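Local structure of oxysterol-binding protein homolog 3 (Saccharomyces cerevisiae, 4IC4) at residues A[53-58]-A[168-173]; A[176-181]-A[200-205]; A[215-220]-A[233-238]. The protein carries lipids such as sterols in a hydrophobic pocket and moves them between membranes, using its OSBP-related domain, in phosphoinositide-coupled non-vesicular transport. All coordinates share one frame; numbering follows the deposited sequence.

How the contacts relate
The three contacts follow one another across neighbouring strands of the beta barrel of the lipid-binding domain. Contact 1 lies at the surface, where a loop leans on strand 160-172 mainly through one glutamine, Gln-170. That strand pairs with strand 177-189, which opens contact 2, a partly buried strand pairing with regular backbone hydrogen bonds and with Ile-177, Leu-179 and Leu-205 together on one face. Its second strand, 203-206, pairs in turn with strand 214-225, so contact 3 comes next, also partly buried but less regular: one direct backbone bond, water bridges and a proline CH-pi contact on a phenylalanine ring hold it. Contacts 1 and 3 do not touch; contact 2 joins them.

Contact 1: residues A[53-58]-A[168-173]; sequences GKDLSS and PSQKFW
Gln-170 reaches out from strand 160-172 and lays its amide across the side chain of Leu-56, the two crossing at about a right angle. Its CG takes the crowded position between the backbone N and the carbonyl carbon (chi1 50°), and from there the chain runs extended, so the full length of the glutamine spans the gap to the loop; the CA atoms of Asp-55 and Gln-170 are 7.1 Å apart. At the tip, OE1 of Gln-170 accepts the backbone N-H of Ser-57, N to OE1 3.2 Å, and the bond is fairly straight, 161° at the hydrogen. The oxygen is modelled too tightly against Leu-56, so its exact place is less sure. Leu-56, with CG anti to its backbone N, meets the amide with both methyls: CD1 lies 3.6 Å from Gln-170 NE2, while CD2 faces the oxygen branch. Lower down the glutamine, Asp-55 CB rests 3.9 Å from Gln-170 CG, and the aspartate carboxylate stands steeply to the amide plane. Asp-55 OD1 lies at the edge of the Phe-172 ring, near its plane, 4.1 Å from CD2.

The loop has its own ties. Ser-58 N bonds back to Asp-55 O at 3.2 Å, and Lys-54 NZ folds over to Ser-58 OG at 2.6 Å. Ser-58 belongs to the phosphatidylinositol 4-phosphate site, and the side chain of Leu-56 comes close to that of Lys-118, another residue of that site.

The burial is concentrated on Gln-170 and Asp-55, at the surface of the domain. One neutral amide therefore carries the polar link through a single hydrogen bond, with Asp-55 O, a second acceptor, close by, and most of the contact around it is made by side-chain atoms of Leu-56 and Asp-55.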
loop_
_atom_site.group_PDB
_atom_site.type_symbol
_atom_site.label_atom_id
_atom_site.label_comp_id
_atom_site.label_asym_id
_atom_site.label_seq_id
_atom_site.Cartn_x
_atom_site.Cartn_y
_atom_site.Cartn_z
ATOM N N GLY A 53 -14.743 -20.845 1.167
ATOM C CA GLY A 53 -14.023 -21.169 -0.051
ATOM C C GLY A 53 -13.373 -19.936 -0.650
ATOM O O GLY A 53 -12.239 -19.601 -0.310
ATOM N N LYS A 54 -14.089 -19.260 -1.545
ATOM C CA LYS A 54 -13.568 -18.048 -2.172
ATOM C C LYS A 54 -13.405 -16.993 -1.088
ATOM O O LYS A 54 -14.336 -16.733 -0.323
ATOM C CB LYS A 54 -14.528 -17.542 -3.248
ATOM C CG LYS A 54 -14.834 -18.560 -4.332
ATOM C CD LYS A 54 -14.959 -17.905 -5.701
ATOM C CE LYS A 54 -16.109 -16.910 -5.760
ATOM N NZ LYS A 54 -15.905 -15.706 -4.910
ATOM N N ASP A 55 -12.225 -16.383 -1.026
ATOM C CA ASP A 55 -11.947 -15.382 -0.004
ATOM C C ASP A 55 -12.010 -13.907 -0.384
ATOM O O ASP A 55 -11.608 -13.492 -1.472
ATOM C CB ASP A 55 -10.593 -15.670 0.660
ATOM C CG ASP A 55 -10.736 -16.443 1.963
ATOM O OD1 ASP A 55 -11.378 -17.515 1.956
ATOM O OD2 ASP A 55 -10.204 -15.980 2.995
ATOM N N LEU A 56 -12.531 -13.141 0.569
ATOM C CA LEU A 56 -12.699 -11.696 0.506
ATOM C C LEU A 56 -12.677 -11.020 -0.863
ATOM O O LEU A 56 -13.716 -10.579 -1.355
ATOM C CB LEU A 56 -11.661 -11.049 1.428
ATOM C CG LEU A 56 -11.564 -9.533 1.606
ATOM C CD1 LEU A 56 -11.037 -9.260 3.000
ATOM C CD2 LEU A 56 -10.656 -8.909 0.552
ATOM N N SER A 57 -11.498 -10.932 -1.473
ATOM C CA SER A 57 -11.355 -10.270 -2.770
ATOM C C SER A 57 -12.439 -10.571 -3.808
ATOM O O SER A 57 -12.719 -9.734 -4.668
ATOM C CB SER A 57 -9.982 -10.574 -3.377
ATOM O OG SER A 57 -9.915 -11.903 -3.861
ATOM N N SER A 58 -13.051 -11.748 -3.737
ATOM C CA SER A 58 -14.093 -12.098 -4.694
ATOM C C SER A 58 -15.487 -12.143 -4.073
ATOM O O SER A 58 -16.480 -12.340 -4.773
ATOM C CB SER A 58 -13.775 -13.446 -5.346
ATOM O OG SER A 58 -13.626 -14.470 -4.378
ATOM N N PRO A 168 -2.260 -9.253 -3.792
ATOM C CA PRO A 168 -2.534 -9.530 -2.379
ATOM C C PRO A 168 -3.129 -10.929 -2.283
ATOM O O PRO A 168 -3.838 -11.366 -3.188
ATOM C CB PRO A 168 -3.545 -8.450 -2.002
ATOM C CG PRO A 168 -3.185 -7.312 -2.925
ATOM C CD PRO A 168 -2.954 -8.028 -4.233
ATOM N N SER A 169 -2.828 -11.637 -1.202
ATOM C CA SER A 169 -3.364 -12.979 -1.027
ATOM C C SER A 169 -3.773 -13.166 0.422
ATOM O O SER A 169 -3.285 -12.467 1.311
ATOM C CB SER A 169 -2.326 -14.035 -1.413
ATOM O OG SER A 169 -1.293 -14.113 -0.449
ATOM N N GLN A 170 -4.668 -14.118 0.651
ATOM C CA GLN A 170 -5.163 -14.393 1.989
ATOM C C GLN A 170 -5.587 -15.847 2.133
ATOM O O GLN A 170 -6.096 -16.456 1.191
ATOM C CB GLN A 170 -6.350 -13.481 2.286
ATOM C CG GLN A 170 -7.396 -13.498 1.184
ATOM C CD GLN A 170 -8.480 -12.460 1.380
ATOM O OE1 GLN A 170 -9.336 -12.277 0.517
ATOM N NE2 GLN A 170 -8.451 -11.776 2.519
ATOM N N LYS A 171 -5.373 -16.393 3.324
ATOM C CA LYS A 171 -5.732 -17.772 3.631
ATOM C C LYS A 171 -5.951 -17.891 5.131
ATOM O O LYS A 171 -5.048 -17.602 5.918
ATOM C CB LYS A 171 -4.616 -18.728 3.195
ATOM C CG LYS A 171 -4.439 -18.851 1.689
ATOM C CD LYS A 171 -5.669 -19.464 1.035
ATOM C CE LYS A 171 -5.532 -19.505 -0.480
ATOM N NZ LYS A 171 -4.348 -20.296 -0.914
ATOM N N PHE A 172 -7.149 -18.302 5.530
ATOM C CA PHE A 172 -7.447 -18.450 6.948
ATOM C C PHE A 172 -6.779 -19.712 7.481
ATOM O O PHE A 172 -6.749 -20.743 6.809
ATOM C CB PHE A 172 -8.965 -18.486 7.180
ATOM C CG PHE A 172 -9.659 -19.661 6.550
ATOM C CD1 PHE A 172 -9.614 -20.920 7.144
ATOM C CD2 PHE A 172 -10.374 -19.506 5.367
ATOM C CE1 PHE A 172 -10.273 -22.007 6.570
ATOM C CE2 PHE A 172 -11.037 -20.586 4.784
ATOM C CZ PHE A 172 -10.986 -21.839 5.388
ATOM N N TRP A 173 -6.232 -19.616 8.688
ATOM C CA TRP A 173 -5.546 -20.740 9.308
ATOM C C TRP A 173 -6.457 -21.440 10.313
ATOM O O TRP A 173 -6.021 -22.325 11.052
ATOM C CB TRP A 173 -4.273 -20.242 10.002
ATOM C CG TRP A 173 -3.146 -21.231 9.986
ATOM C CD1 TRP A 173 -3.094 -22.430 10.636
ATOM C CD2 TRP A 173 -1.908 -21.109 9.272
ATOM N NE1 TRP A 173 -1.903 -23.063 10.371
ATOM C CE2 TRP A 173 -1.157 -22.274 9.536
ATOM C CE3 TRP A 173 -1.363 -20.127 8.433
ATOM C CZ2 TRP A 173 0.115 -22.487 8.991
ATOM C CZ3 TRP A 173 -0.098 -20.338 7.890
ATOM C CH2 TRP A 173 0.626 -21.510 8.173
#

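Contact 2: residues A[176-181]-A[200-205]; sequences SIELNN and QPTTIL
Antiparallel pairing of strands 177-189 and 203-206 in the beta barrel of the OSBP-related domain makes this contact. Ile-177 and Leu-205 form a hydrogen-bonded pair, as do Leu-179 and Thr-203; in the second, Leu-179 N reaches Thr-203 O at 2.8 Å and Thr-203 N reaches Leu-179 O at 3.0 Å, both nearly straight. On their side of the sheet, Leu-179 CD1 packs on Leu-205 CB at 3.9 Å. On the other, Ile-204 CD1 lies 3.7 Å from Glu-178 CB, and the extended Glu-178 passes Thr-202 CG2 at 3.3 Å from CG. The amide of Asn-180 crosses obliquely against Thr-202; an alanine here would remove that amide and would probably leave the threonine less covered. Past the last pair the strands part and waters take over: one bridges Asn-181 O and Gln-200 N, another Asn-181 N and Gln-200 O. Strand 160-172 flanks the pairing through Ser-169 and Lys-171, strand 214-225 flanks it beyond strand 203-206, and helix 44-50 sets Leu-44 against Ile-177 and Leu-205.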
loop_
_atom_site.group_PDB
_atom_site.type_symbol
_atom_site.label_atom_id
_atom_site.label_comp_id
_atom_site.label_asym_id
_atom_site.label_seq_id
_atom_site.Cartn_x
_atom_site.Cartn_y
_atom_site.Cartn_z
ATOM N N SER A 176 -7.190 -17.419 12.555
ATOM C CA SER A 176 -6.593 -16.179 12.079
ATOM C C SER A 176 -6.402 -16.248 10.570
ATOM O O SER A 176 -6.352 -17.334 9.995
ATOM C CB SER A 176 -5.243 -15.950 12.759
ATOM O OG SER A 176 -5.391 -15.870 14.166
ATOM N N ILE A 177 -6.303 -15.089 9.930
ATOM C CA ILE A 177 -6.112 -15.046 8.488
ATOM C C ILE A 177 -4.736 -14.503 8.143
ATOM O O ILE A 177 -4.303 -13.485 8.687
ATOM C CB ILE A 177 -7.166 -14.162 7.796
ATOM C CG1 ILE A 177 -8.563 -14.726 8.046
ATOM C CG2 ILE A 177 -6.890 -14.101 6.296
ATOM C CD1 ILE A 177 -9.673 -13.904 7.424
ATOM N N GLU A 178 -4.055 -15.196 7.239
ATOM C CA GLU A 178 -2.729 -14.789 6.807
ATOM C C GLU A 178 -2.852 -13.852 5.617
ATOM O O GLU A 178 -3.486 -14.187 4.617
ATOM C CB GLU A 178 -1.900 -16.007 6.405
ATOM C CG GLU A 178 -0.499 -15.654 5.935
ATOM C CD GLU A 178 0.269 -16.849 5.406
ATOM O OE1 GLU A 178 1.452 -16.678 5.045
ATOM O OE2 GLU A 178 -0.308 -17.955 5.348
ATOM N N LEU A 179 -2.244 -12.677 5.732
ATOM C CA LEU A 179 -2.277 -11.696 4.657
ATOM C C LEU A 179 -0.883 -11.548 4.068
ATOM O O LEU A 179 0.103 -11.426 4.798
ATOM C CB LEU A 179 -2.749 -10.336 5.175
ATOM C CG LEU A 179 -4.144 -10.227 5.792
ATOM C CD1 LEU A 179 -4.185 -10.971 7.110
ATOM C CD2 LEU A 179 -4.487 -8.761 6.012
ATOM N N ASN A 180 -0.804 -11.572 2.743
ATOM C CA ASN A 180 0.472 -11.423 2.062
ATOM C C ASN A 180 0.319 -10.604 0.798
ATOM O O ASN A 180 -0.758 -10.533 0.208
ATOM C CB ASN A 180 1.063 -12.783 1.677
ATOM C CG ASN A 180 1.504 -13.596 2.877
ATOM O OD1 ASN A 180 0.700 -14.266 3.517
ATOM N ND2 ASN A 180 2.792 -13.533 3.189
ATOM N N ASN A 181 1.412 -9.967 0.403
ATOM C CA ASN A 181 1.460 -9.201 -0.830
ATOM C C ASN A 181 2.497 -9.971 -1.632
ATOM O O ASN A 181 3.687 -9.928 -1.312
ATOM C CB ASN A 181 1.949 -7.772 -0.583
ATOM C CG ASN A 181 0.812 -6.782 -0.392
ATOM O OD1 ASN A 181 1.040 -5.639 -0.000
ATOM N ND2 ASN A 181 -0.413 -7.210 -0.679
ATOM N N GLN A 200 7.298 -8.018 0.886
ATOM C CA GLN A 200 6.745 -7.556 2.150
ATOM C C GLN A 200 6.459 -8.725 3.082
ATOM O O GLN A 200 6.039 -9.794 2.645
ATOM C CB GLN A 200 5.483 -6.719 1.913
ATOM C CG GLN A 200 5.819 -5.315 1.432
ATOM C CD GLN A 200 4.626 -4.383 1.382
ATOM O OE1 GLN A 200 4.787 -3.167 1.253
ATOM N NE2 GLN A 200 3.426 -4.942 1.475
ATOM N N PRO A 201 6.696 -8.536 4.385
ATOM C CA PRO A 201 6.462 -9.596 5.367
ATOM C C PRO A 201 5.007 -10.018 5.496
ATOM O O PRO A 201 4.091 -9.264 5.169
ATOM C CB PRO A 201 6.999 -8.992 6.658
ATOM C CG PRO A 201 6.691 -7.546 6.487
ATOM C CD PRO A 201 7.111 -7.291 5.053
ATOM N N THR A 202 4.817 -11.239 5.979
ATOM C CA THR A 202 3.495 -11.799 6.189
ATOM C C THR A 202 2.893 -11.152 7.429
ATOM O O THR A 202 3.602 -10.880 8.398
ATOM C CB THR A 202 3.577 -13.321 6.441
ATOM O OG1 THR A 202 4.220 -13.960 5.331
ATOM C CG2 THR A 202 2.190 -13.909 6.638
ATOM N N THR A 203 1.592 -10.889 7.391
ATOM C CA THR A 203 0.902 -10.318 8.538
ATOM C C THR A 203 -0.282 -11.225 8.844
ATOM O O THR A 203 -0.718 -11.992 7.987
ATOM C CB THR A 203 0.388 -8.887 8.266
ATOM O OG1 THR A 203 -0.472 -8.889 7.122
ATOM C CG2 THR A 203 1.554 -7.942 8.032
ATOM N N ILE A 204 -0.793 -11.140 10.065
ATOM C CA ILE A 204 -1.925 -11.962 10.470
ATOM C C ILE A 204 -3.007 -11.119 11.132
ATOM O O ILE A 204 -2.715 -10.264 11.965
ATOM C CB ILE A 204 -1.490 -13.062 11.469
ATOM C CG1 ILE A 204 -0.361 -13.906 10.871
ATOM C CG2 ILE A 204 -2.681 -13.937 11.829
ATOM C CD1 ILE A 204 -0.757 -14.711 9.650
ATOM N N LEU A 205 -4.256 -11.364 10.748
ATOM C CA LEU A 205 -5.394 -10.650 11.320
ATOM C C LEU A 205 -5.981 -11.554 12.403
ATOM O O LEU A 205 -6.454 -12.651 12.105
ATOM C CB LEU A 205 -6.443 -10.372 10.238
ATOM C CG LEU A 205 -7.734 -9.661 10.653
ATOM C CD1 LEU A 205 -7.410 -8.321 11.295
ATOM C CD2 LEU A 205 -8.616 -9.467 9.428
HETATM O O HOH W 1 5.489 -7.980 -1.442
HETATM O O HOH W 2 3.906 -11.034 1.696
HETATM O O HOH W 3 2.364 -8.679 2.800
#

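Contact 3: residues A[215-220]-A[233-238]; sequences MEPVNE and ILFDKA
The two segments run roughly antiparallel, 135° apart end to end, and one direct backbone bond joins them: Phe-235 N to Asn-219 O, 3.2 Å long, 172° at the hydrogen and nearly along the C=O axis. Next to it, Glu-220 and Leu-234 form a non-hydrogen-bonded pair. Asn-219 has a positive phi of 59°, which fits the break in regular strand geometry here, and beyond it the chains separate.

Water fills in for the missing pairing. One molecule donates to both Asn-219 O and Phe-235 O, so the asparagine carbonyl is gripped by an N-H and a water. A second sits between Pro-217 O and Asp-236 O, 2.7 Å from each of these oxygens.

Phe-235 carries most of the side-chain contact. With CG beside its backbone N, anti to the carbonyl carbon, the ring lies with one face against Pro-217, whose CB stands 3.6 Å from the ring centroid and almost on the normal. This is a CH-pi contact over the face. Pro-217 CG also presses on the ring, 3.4 Å from Phe-235 CD1. Ile-233 CG2 covers the opposite face toward its rim, so the ring is sandwiched between proline and isoleucine, while Asn-219 O lies at its edge. The extended Glu-216 brings OE1 close to Ala-238 O, but both are acceptors; the carboxylate finds its partners in Lys-206, by a salt bridge from OE1, and in the backbone N of Ser-245, bonded to OE2.

The contact belongs to the hairpin of strands 214-225 and 230-235. Strand 203-206 borders it through Glu-216 and Val-218, strand 247-253 borders the other side through Leu-234, and Phe-235 packs further on Phe-248, Phe-221 and Leu-106.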
loop_
_atom_site.group_PDB
_atom_site.type_symbol
_atom_site.label_atom_id
_atom_site.label_comp_id
_atom_site.label_asym_id
_atom_site.label_seq_id
_atom_site.Cartn_x
_atom_site.Cartn_y
_atom_site.Cartn_z
ATOM N N MET A 215 -3.950 -6.612 13.786
ATOM C CA MET A 215 -2.988 -7.243 12.896
ATOM C C MET A 215 -1.581 -7.150 13.453
ATOM O O MET A 215 -1.251 -6.222 14.189
ATOM C CB MET A 215 -3.021 -6.578 11.521
ATOM C CG MET A 215 -4.228 -6.936 10.691
ATOM S SD MET A 215 -4.306 -5.979 9.167
ATOM C CE MET A 215 -2.815 -6.529 8.335
ATOM N N GLU A 216 -0.754 -8.122 13.094
ATOM C CA GLU A 216 0.632 -8.135 13.538
ATOM C C GLU A 216 1.475 -8.906 12.529
ATOM O O GLU A 216 1.008 -9.867 11.911
ATOM C CB GLU A 216 0.747 -8.784 14.925
ATOM C CG GLU A 216 0.555 -10.293 14.940
ATOM C CD GLU A 216 0.619 -10.884 16.340
ATOM O OE1 GLU A 216 0.791 -12.115 16.455
ATOM O OE2 GLU A 216 0.487 -10.122 17.324
ATOM N N PRO A 217 2.728 -8.475 12.322
ATOM C CA PRO A 217 3.606 -9.164 11.378
ATOM C C PRO A 217 4.100 -10.449 12.029
ATOM O O PRO A 217 4.139 -10.553 13.257
ATOM C CB PRO A 217 4.729 -8.156 11.157
ATOM C CG PRO A 217 4.831 -7.492 12.490
ATOM C CD PRO A 217 3.382 -7.275 12.871
ATOM N N VAL A 218 4.470 -11.426 11.212
ATOM C CA VAL A 218 4.962 -12.697 11.730
ATOM C C VAL A 218 6.172 -13.183 10.950
ATOM O O VAL A 218 6.485 -12.670 9.874
ATOM C CB VAL A 218 3.872 -13.797 11.674
ATOM C CG1 VAL A 218 2.714 -13.431 12.584
ATOM C CG2 VAL A 218 3.388 -13.983 10.240
ATOM N N ASN A 219 6.853 -14.178 11.508
ATOM C CA ASN A 219 8.024 -14.763 10.875
ATOM C C ASN A 219 9.130 -13.743 10.629
ATOM O O ASN A 219 9.435 -12.927 11.496
ATOM C CB ASN A 219 7.614 -15.440 9.562
ATOM C CG ASN A 219 6.712 -16.642 9.784
ATOM O OD1 ASN A 219 6.088 -17.147 8.850
ATOM N ND2 ASN A 219 6.646 -17.111 11.025
ATOM N N GLU A 220 9.720 -13.785 9.440
ATOM C CA GLU A 220 10.815 -12.888 9.099
ATOM C C GLU A 220 10.858 -12.628 7.598
ATOM O O GLU A 220 10.094 -13.217 6.833
ATOM C CB GLU A 220 12.135 -13.529 9.524
ATOM C CG GLU A 220 12.467 -14.785 8.724
ATOM C CD GLU A 220 13.049 -15.899 9.575
ATOM O OE1 GLU A 220 14.114 -15.691 10.192
ATOM O OE2 GLU A 220 12.435 -16.986 9.626
ATOM N N ILE A 233 15.205 -9.282 9.019
ATOM C CA ILE A 233 14.245 -8.722 9.963
ATOM C C ILE A 233 13.418 -9.830 10.595
ATOM O O ILE A 233 12.756 -10.590 9.894
ATOM C CB ILE A 233 13.272 -7.734 9.269
ATOM C CG1 ILE A 233 14.048 -6.574 8.642
ATOM C CG2 ILE A 233 12.274 -7.190 10.274
ATOM C CD1 ILE A 233 14.720 -6.909 7.331
ATOM N N LEU A 234 13.464 -9.921 11.920
ATOM C CA LEU A 234 12.703 -10.936 12.637
ATOM C C LEU A 234 11.728 -10.284 13.607
ATOM O O LEU A 234 12.116 -9.460 14.433
ATOM C CB LEU A 234 13.642 -11.879 13.398
ATOM C CG LEU A 234 14.612 -11.281 14.419
ATOM C CD1 LEU A 234 15.210 -12.398 15.261
ATOM C CD2 LEU A 234 15.707 -10.503 13.708
ATOM N N PHE A 235 10.458 -10.654 13.498
ATOM C CA PHE A 235 9.427 -10.101 14.363
ATOM C C PHE A 235 9.238 -10.955 15.612
ATOM O O PHE A 235 9.336 -12.181 15.554
ATOM C CB PHE A 235 8.114 -9.994 13.588
ATOM C CG PHE A 235 8.194 -9.080 12.400
ATOM C CD1 PHE A 235 8.175 -7.699 12.568
ATOM C CD2 PHE A 235 8.339 -9.597 11.120
ATOM C CE1 PHE A 235 8.301 -6.846 11.474
ATOM C CE2 PHE A 235 8.466 -8.751 10.022
ATOM C CZ PHE A 235 8.447 -7.377 10.201
ATOM N N ASP A 236 8.972 -10.300 16.738
ATOM C CA ASP A 236 8.768 -11.004 18.003
ATOM C C ASP A 236 7.593 -11.965 17.895
ATOM O O ASP A 236 6.593 -11.664 17.245
ATOM C CB ASP A 236 8.489 -10.015 19.134
ATOM C CG ASP A 236 9.696 -9.174 19.493
ATOM O OD1 ASP A 236 10.788 -9.420 18.942
ATOM O OD2 ASP A 236 9.547 -8.263 20.337
ATOM N N LYS A 237 7.706 -13.124 18.537
ATOM C CA LYS A 237 6.619 -14.089 18.493
ATOM C C LYS A 237 5.625 -13.829 19.617
ATOM O O LYS A 237 6.008 -13.647 20.771
ATOM C CB LYS A 237 7.148 -15.521 18.600
ATOM C CG LYS A 237 6.046 -16.563 18.471
ATOM C CD LYS A 237 6.584 -17.982 18.466
ATOM C CE LYS A 237 5.447 -18.988 18.358
ATOM N NZ LYS A 237 4.650 -18.805 17.113
ATOM N N ALA A 238 4.344 -13.810 19.266
ATOM C CA ALA A 238 3.282 -13.577 20.235
ATOM C C ALA A 238 1.999 -14.233 19.739
ATOM O O ALA A 238 1.548 -13.962 18.626
ATOM C CB ALA A 238 3.067 -12.081 20.423
HETATM O O HOH W 4 5.094 -12.289 15.138
HETATM O O HOH W 5 9.034 -14.595 14.245
#